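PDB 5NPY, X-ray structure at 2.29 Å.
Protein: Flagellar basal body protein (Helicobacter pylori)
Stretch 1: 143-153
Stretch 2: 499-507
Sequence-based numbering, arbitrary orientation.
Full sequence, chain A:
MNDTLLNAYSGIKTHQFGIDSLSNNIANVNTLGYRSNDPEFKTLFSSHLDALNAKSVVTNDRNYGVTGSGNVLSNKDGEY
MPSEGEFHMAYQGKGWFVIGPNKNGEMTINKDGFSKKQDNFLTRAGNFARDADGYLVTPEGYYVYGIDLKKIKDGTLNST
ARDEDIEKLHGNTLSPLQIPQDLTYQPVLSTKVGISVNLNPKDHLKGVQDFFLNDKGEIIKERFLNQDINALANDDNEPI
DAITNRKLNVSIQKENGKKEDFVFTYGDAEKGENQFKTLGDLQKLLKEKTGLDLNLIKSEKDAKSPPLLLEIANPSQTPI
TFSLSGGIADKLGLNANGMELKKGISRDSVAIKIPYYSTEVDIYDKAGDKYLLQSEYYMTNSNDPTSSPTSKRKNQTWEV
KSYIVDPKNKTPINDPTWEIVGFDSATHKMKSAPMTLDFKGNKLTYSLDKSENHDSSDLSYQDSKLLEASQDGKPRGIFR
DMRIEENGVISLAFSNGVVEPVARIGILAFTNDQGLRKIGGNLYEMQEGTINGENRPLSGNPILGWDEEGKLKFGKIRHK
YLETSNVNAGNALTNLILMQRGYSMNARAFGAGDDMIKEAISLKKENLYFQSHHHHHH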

ATOM      1  N   TYR A 143     -15.321  33.589  23.414  1.00 49.51           N
ATOM      2  CA  TYR A 143     -14.823  32.503  22.585  1.00 53.25           C
ATOM      3  C   TYR A 143     -15.617  31.231  22.830  1.00 49.62           C
ATOM      4  O   TYR A 143     -16.072  30.969  23.942  1.00 46.01           O
ATOM      5  CB  TYR A 143     -13.344  32.244  22.870  1.00 55.72           C
ATOM      6  CG  TYR A 143     -12.518  33.467  22.610  1.00 58.30           C
ATOM      7  CD1 TYR A 143     -12.366  33.955  21.330  1.00 59.80           C
ATOM      8  CD2 TYR A 143     -11.944  34.170  23.646  1.00 56.72           C
ATOM      9  CE1 TYR A 143     -11.633  35.090  21.084  1.00 62.59           C
ATOM     10  CE2 TYR A 143     -11.223  35.312  23.409  1.00 59.61           C
ATOM     11  CZ  TYR A 143     -11.060  35.760  22.128  1.00 63.78           C
ATOM     12  OH  TYR A 143     -10.324  36.892  21.899  1.00 73.47           O
ATOM     13  N   VAL A 144     -15.758  30.434  21.774  1.00 43.95           N
ATOM     14  CA  VAL A 144     -16.453  29.151  21.828  1.00 44.64           C
ATOM     15  C   VAL A 144     -15.472  28.064  22.263  1.00 48.69           C
ATOM     16  O   VAL A 144     -14.442  27.848  21.612  1.00 49.54           O
ATOM     17  CB  VAL A 144     -17.075  28.822  20.467  1.00 39.55           C
ATOM     18  CG1 VAL A 144     -17.879  27.529  20.545  1.00 35.99           C
ATOM     19  CG2 VAL A 144     -17.932  29.994  20.000  1.00 45.68           C
ATOM     20  N   TYR A 145     -15.792  27.370  23.356  1.00 45.55           N
ATOM     21  CA  TYR A 145     -14.936  26.300  23.866  1.00 46.58           C
ATOM     22  C   TYR A 145     -15.324  24.952  23.274  1.00 49.47           C
ATOM     23  O   TYR A 145     -16.514  24.630  23.143  1.00 37.28           O
ATOM     24  CB  TYR A 145     -14.997  26.202  25.396  1.00 46.18           C
ATOM     25  CG  TYR A 145     -14.219  27.279  26.103  1.00 47.39           C
ATOM     26  CD1 TYR A 145     -14.340  28.600  25.693  1.00 50.72           C
ATOM     27  CD2 TYR A 145     -13.371  26.990  27.178  1.00 41.82           C
ATOM     28  CE1 TYR A 145     -13.647  29.603  26.297  1.00 55.60           C
ATOM     29  CE2 TYR A 145     -12.662  28.020  27.812  1.00 52.51           C
ATOM     30  CZ  TYR A 145     -12.817  29.328  27.350  1.00 60.68           C
ATOM     31  OH  TYR A 145     -12.166  30.409  27.891  1.00 73.62           O
ATOM     32  N   GLY A 146     -14.302  24.162  22.955  1.00 49.10           N
ATOM     33  CA  GLY A 146     -14.473  22.806  22.488  1.00 42.14           C
ATOM     34  C   GLY A 146     -13.175  22.040  22.579  1.00 45.68           C
ATOM     35  O   GLY A 146     -12.203  22.497  23.189  1.00 50.24           O
ATOM     36  N   ILE A 147     -13.168  20.857  21.968  1.00 44.77           N
ATOM     37  CA  ILE A 147     -11.945  20.068  21.864  1.00 33.50           C
ATOM     38  C   ILE A 147     -11.129  20.626  20.703  1.00 43.14           C
ATOM     39  O   ILE A 147     -11.466  20.422  19.534  1.00 50.78           O
ATOM     40  CB  ILE A 147     -12.236  18.578  21.661  1.00 35.91           C
ATOM     41  CG1 ILE A 147     -13.114  18.005  22.784  1.00 37.63           C
ATOM     42  CG2 ILE A 147     -10.923  17.808  21.559  1.00 46.67           C
ATOM     43  CD1 ILE A 147     -12.339  17.297  23.900  1.00 36.95           C
ATOM     44  N   ASP A 148     -10.060  21.343  21.020  1.00 46.67           N
ATOM     45  CA  ASP A 148      -9.093  21.768  20.018  1.00 41.40           C
ATOM     46  C   ASP A 148      -8.130  20.609  19.786  1.00 44.11           C
ATOM     47  O   ASP A 148      -7.386  20.232  20.698  1.00 37.05           O
ATOM     48  CB  ASP A 148      -8.370  23.026  20.500  1.00 41.10           C
ATOM     49  CG  ASP A 148      -7.355  23.555  19.495  1.00 52.46           C
ATOM     50  OD1 ASP A 148      -7.222  22.973  18.390  1.00 43.88           O
ATOM     51  OD2 ASP A 148      -6.701  24.579  19.812  1.00 57.48           O
ATOM     52  N   LEU A 149      -8.155  20.019  18.580  1.00 43.59           N
ATOM     53  CA  LEU A 149      -7.215  18.942  18.273  1.00 43.14           C
ATOM     54  C   LEU A 149      -5.802  19.466  18.064  1.00 41.02           C
ATOM     55  O   LEU A 149      -4.848  18.680  18.103  1.00 41.96           O
ATOM     56  CB  LEU A 149      -7.665  18.152  17.040  1.00 41.29           C
ATOM     57  CG  LEU A 149      -8.835  17.167  17.180  1.00 36.93           C
ATOM     58  CD1 LEU A 149      -9.075  16.388  15.884  1.00 27.88           C
ATOM     59  CD2 LEU A 149      -8.578  16.204  18.319  1.00 33.07           C
ATOM     60  N   LYS A 150      -5.660  20.773  17.854  1.00 38.14           N
ATOM     61  CA  LYS A 150      -4.362  21.432  17.732  1.00 45.96           C
ATOM     62  C   LYS A 150      -3.609  20.911  16.516  1.00 47.69           C
ATOM     63  O   LYS A 150      -2.413  20.618  16.568  1.00 58.25           O
ATOM     64  CB  LYS A 150      -3.541  21.290  19.014  1.00 49.68           C
ATOM     65  CG  LYS A 150      -4.209  21.939  20.217  1.00 55.89           C
ATOM     66  CD  LYS A 150      -3.235  22.192  21.359  1.00 65.23           C
ATOM     67  CE  LYS A 150      -3.909  22.941  22.512  1.00 70.98           C
ATOM     68  NZ  LYS A 150      -5.007  22.142  23.149  1.00 73.88           N
ATOM     69  N   LYS A 151      -4.330  20.796  15.410  1.00 42.70           N
ATOM     70  CA  LYS A 151      -3.750  20.436  14.130  1.00 43.06           C
ATOM     71  C   LYS A 151      -3.547  21.629  13.216  1.00 43.29           C
ATOM     72  O   LYS A 151      -3.001  21.456  12.125  1.00 51.55           O
ATOM     73  CB  LYS A 151      -4.635  19.411  13.409  1.00 33.73           C
ATOM     74  CG  LYS A 151      -4.847  18.135  14.174  1.00 36.15           C
ATOM     75  CD  LYS A 151      -5.042  16.996  13.221  1.00 40.72           C
ATOM     76  CE  LYS A 151      -6.467  16.530  13.215  1.00 48.77           C
ATOM     77  NZ  LYS A 151      -6.781  15.808  11.946  1.00 57.43           N
ATOM     78  N   ILE A 152      -3.996  22.816  13.605  1.00 46.17           N
ATOM     79  CA  ILE A 152      -3.881  24.005  12.768  1.00 56.63           C
ATOM     80  C   ILE A 152      -2.732  24.843  13.302  1.00 57.55           C
ATOM     81  O   ILE A 152      -2.796  25.371  14.418  1.00 58.55           O
ATOM     82  CB  ILE A 152      -5.179  24.822  12.716  1.00 52.83           C
ATOM     83  CG1 ILE A 152      -6.228  24.136  11.835  1.00 60.90           C
ATOM     84  CG2 ILE A 152      -4.893  26.205  12.155  1.00 47.08           C
ATOM     85  CD1 ILE A 152      -6.982  23.025  12.502  1.00 60.69           C
ATOM     86  N   LYS A 153      -1.685  24.965  12.494  1.00 61.46           N
ATOM     87  CA  LYS A 153      -0.517  25.783  12.792  1.00 65.41           C
ATOM     88  C   LYS A 153      -0.248  26.646  11.574  1.00 68.94           C
ATOM     89  O   LYS A 153       0.038  26.111  10.497  1.00 74.62           O
ATOM     90  CB  LYS A 153       0.719  24.915  13.112  1.00 63.89           C
ATOM     91  CG  LYS A 153       0.505  23.799  14.137  1.00 75.19           C
ATOM     92  CD  LYS A 153      -0.014  24.346  15.467  1.00 82.01           C
ATOM     93  CE  LYS A 153      -0.873  23.326  16.207  1.00 75.27           C
ATOM     94  NZ  LYS A 153      -1.786  23.994  17.178  1.00 68.11           N
ATOM     95  N   VAL A 499      -9.962  14.708   4.106  1.00 53.99           N
ATOM     96  CA  VAL A 499     -10.965  15.216   5.031  1.00 53.17           C
ATOM     97  C   VAL A 499     -10.552  14.772   6.429  1.00 51.37           C
ATOM     98  O   VAL A 499     -10.609  13.577   6.749  1.00 51.80           O
ATOM     99  CB  VAL A 499     -12.371  14.708   4.688  1.00 50.46           C
ATOM    100  CG1 VAL A 499     -13.343  15.068   5.791  1.00 54.35           C
ATOM    101  CG2 VAL A 499     -12.821  15.282   3.352  1.00 51.94           C
ATOM    102  N   GLU A 500     -10.126  15.720   7.254  1.00 50.54           N
ATOM    103  CA  GLU A 500      -9.726  15.379   8.608  1.00 48.94           C
ATOM    104  C   GLU A 500     -10.467  16.277   9.582  1.00 37.82           C
ATOM    105  O   GLU A 500     -10.575  17.485   9.354  1.00 44.24           O
ATOM    106  CB  GLU A 500      -8.212  15.538   8.830  1.00 51.13           C
ATOM    107  CG  GLU A 500      -7.348  14.805   7.820  1.00 55.31           C
ATOM    108  CD  GLU A 500      -5.883  14.780   8.212  1.00 59.49           C
ATOM    109  OE1 GLU A 500      -5.520  15.397   9.240  1.00 59.11           O
ATOM    110  OE2 GLU A 500      -5.098  14.135   7.488  1.00 61.70           O
ATOM    111  N   PRO A 501     -10.979  15.719  10.671  1.00 36.61           N
ATOM    112  CA  PRO A 501     -11.528  16.566  11.725  1.00 37.60           C
ATOM    113  C   PRO A 501     -10.424  17.413  12.337  1.00 39.09           C
ATOM    114  O   PRO A 501      -9.248  17.043  12.310  1.00 34.72           O
ATOM    115  CB  PRO A 501     -12.100  15.559  12.726  1.00 40.23           C
ATOM    116  CG  PRO A 501     -11.300  14.320  12.498  1.00 40.72           C
ATOM    117  CD  PRO A 501     -11.001  14.292  11.036  1.00 38.02           C
ATOM    118  N   VAL A 502     -10.812  18.577  12.860  1.00 38.78           N
ATOM    119  CA  VAL A 502      -9.880  19.470  13.546  1.00 43.44           C
ATOM    120  C   VAL A 502     -10.344  19.873  14.936  1.00 42.21           C
ATOM    121  O   VAL A 502      -9.512  20.304  15.749  1.00 42.16           O
ATOM    122  CB  VAL A 502      -9.605  20.729  12.692  1.00 41.31           C
ATOM    123  CG1 VAL A 502      -9.172  20.338  11.286  1.00 37.84           C
ATOM    124  CG2 VAL A 502     -10.842  21.625  12.635  1.00 41.98           C
ATOM    125  N   ALA A 503     -11.637  19.768  15.259  1.00 52.02           N
ATOM    126  CA  ALA A 503     -12.183  20.231  16.530  1.00 43.54           C
ATOM    127  C   ALA A 503     -13.570  19.629  16.721  1.00 44.73           C
ATOM    128  O   ALA A 503     -14.098  18.939  15.844  1.00 38.13           O
ATOM    129  CB  ALA A 503     -12.247  21.763  16.588  1.00 34.53           C
ATOM    130  N   ARG A 504     -14.147  19.882  17.899  1.00 44.88           N
ATOM    131  CA  ARG A 504     -15.578  19.689  18.106  1.00 40.22           C
ATOM    132  C   ARG A 504     -16.088  20.756  19.052  1.00 40.21           C
ATOM    133  O   ARG A 504     -15.341  21.275  19.885  1.00 35.49           O
ATOM    134  CB  ARG A 504     -15.929  18.306  18.658  1.00 37.17           C
ATOM    135  CG  ARG A 504     -15.676  18.119  20.144  1.00 32.90           C
ATOM    136  CD  ARG A 504     -15.926  16.669  20.516  1.00 32.54           C
ATOM    137  NE  ARG A 504     -17.329  16.304  20.300  1.00 40.14           N
ATOM    138  CZ  ARG A 504     -17.773  15.058  20.181  1.00 36.32           C
ATOM    139  NH1 ARG A 504     -16.930  14.035  20.231  1.00 41.12           N
ATOM    140  NH2 ARG A 504     -19.058  14.834  19.994  1.00 35.79           N
ATOM    141  N   ILE A 505     -17.372  21.085  18.902  1.00 44.84           N
ATOM    142  CA  ILE A 505     -18.010  22.107  19.725  1.00 38.73           C
ATOM    143  C   ILE A 505     -18.235  21.560  21.126  1.00 38.59           C
ATOM    144  O   ILE A 505     -18.801  20.473  21.305  1.00 37.10           O
ATOM    145  CB  ILE A 505     -19.336  22.558  19.094  1.00 38.17           C
ATOM    146  CG1 ILE A 505     -19.120  23.042  17.658  1.00 35.96           C
ATOM    147  CG2 ILE A 505     -19.981  23.665  19.934  1.00 37.10           C
ATOM    148  CD1 ILE A 505     -18.342  24.336  17.556  1.00 34.55           C
ATOM    149  N   GLY A 506     -17.792  22.316  22.128  1.00 35.81           N
ATOM    150  CA  GLY A 506     -18.101  21.963  23.501  1.00 26.28           C
ATOM    151  C   GLY A 506     -19.600  21.936  23.751  1.00 35.09           C
ATOM    152  O   GLY A 506     -20.356  22.776  23.247  1.00 30.57           O
ATOM    153  N   ILE A 507     -20.032  20.934  24.517  1.00 30.27           N
ATOM    154  CA  ILE A 507     -21.407  20.796  24.981  1.00 33.57           C
ATOM    155  C   ILE A 507     -21.344  20.305  26.420  1.00 38.09           C
ATOM    156  O   ILE A 507     -20.610  19.361  26.723  1.00 37.71           O
ATOM    157  CB  ILE A 507     -22.232  19.819  24.115  1.00 26.85           C
ATOM    158  CG1 ILE A 507     -22.466  20.379  22.716  1.00 33.98           C
ATOM    159  CG2 ILE A 507     -23.582  19.532  24.761  1.00 31.32           C
ATOM    160  CD1 ILE A 507     -23.552  21.443  22.653  1.00 36.78           C
TER
HETATM  161  O   HOH W   1      -6.828  21.363  15.391  1.00 54.89           O

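Residues 143-153 and 499-507, at least 349 positions apart in sequence wherever they touch, bury 542 Å² between them; G146 to D148 run antiparallel to A503 to I505, with strand axes at 134°, and most of the hydrogen bonds have backbone donors and acceptors. G506 N donates to Y145 O (2.8 Å). I147 uses both its polar backbone atoms on R504: I147 N donates weakly to R504 O (3.0 Å), and R504 N donates to I147 O (3.2 Å). R504 O also receives a CA-H...O contact from G146 CA (3.1 Å), as I147 O does from A503 CA (3.1 Å). Glycine suits 146 and 506: an ideal CB on G146 would lie 1.9 Å from R504 O, and one on G506 2.3 Å from Y145 O. V502 O accepts from L149 N (3.2 Å) and lies 2.9 Å from water 1, which accepts from K151 N (2.6 Å). D148 OD1 accepts from K150 N (2.8 Å), within its own stretch. The CA-to-CB bond of K151 points toward stretch 2, and its NZ donates to P501 O (2.8 Å) and forms a salt bridge with E500 OE1 (3.0 Å), so the buried charge is matched. Apolar and aliphatic contacts add to this: I152 CD1 packs on V502 CB (3.5 Å), and I147 CG1 meets the aliphatic R504 CG (3.7 Å), while R504 NH1 and NH2 are hydrogen-bonded elsewhere in the structure.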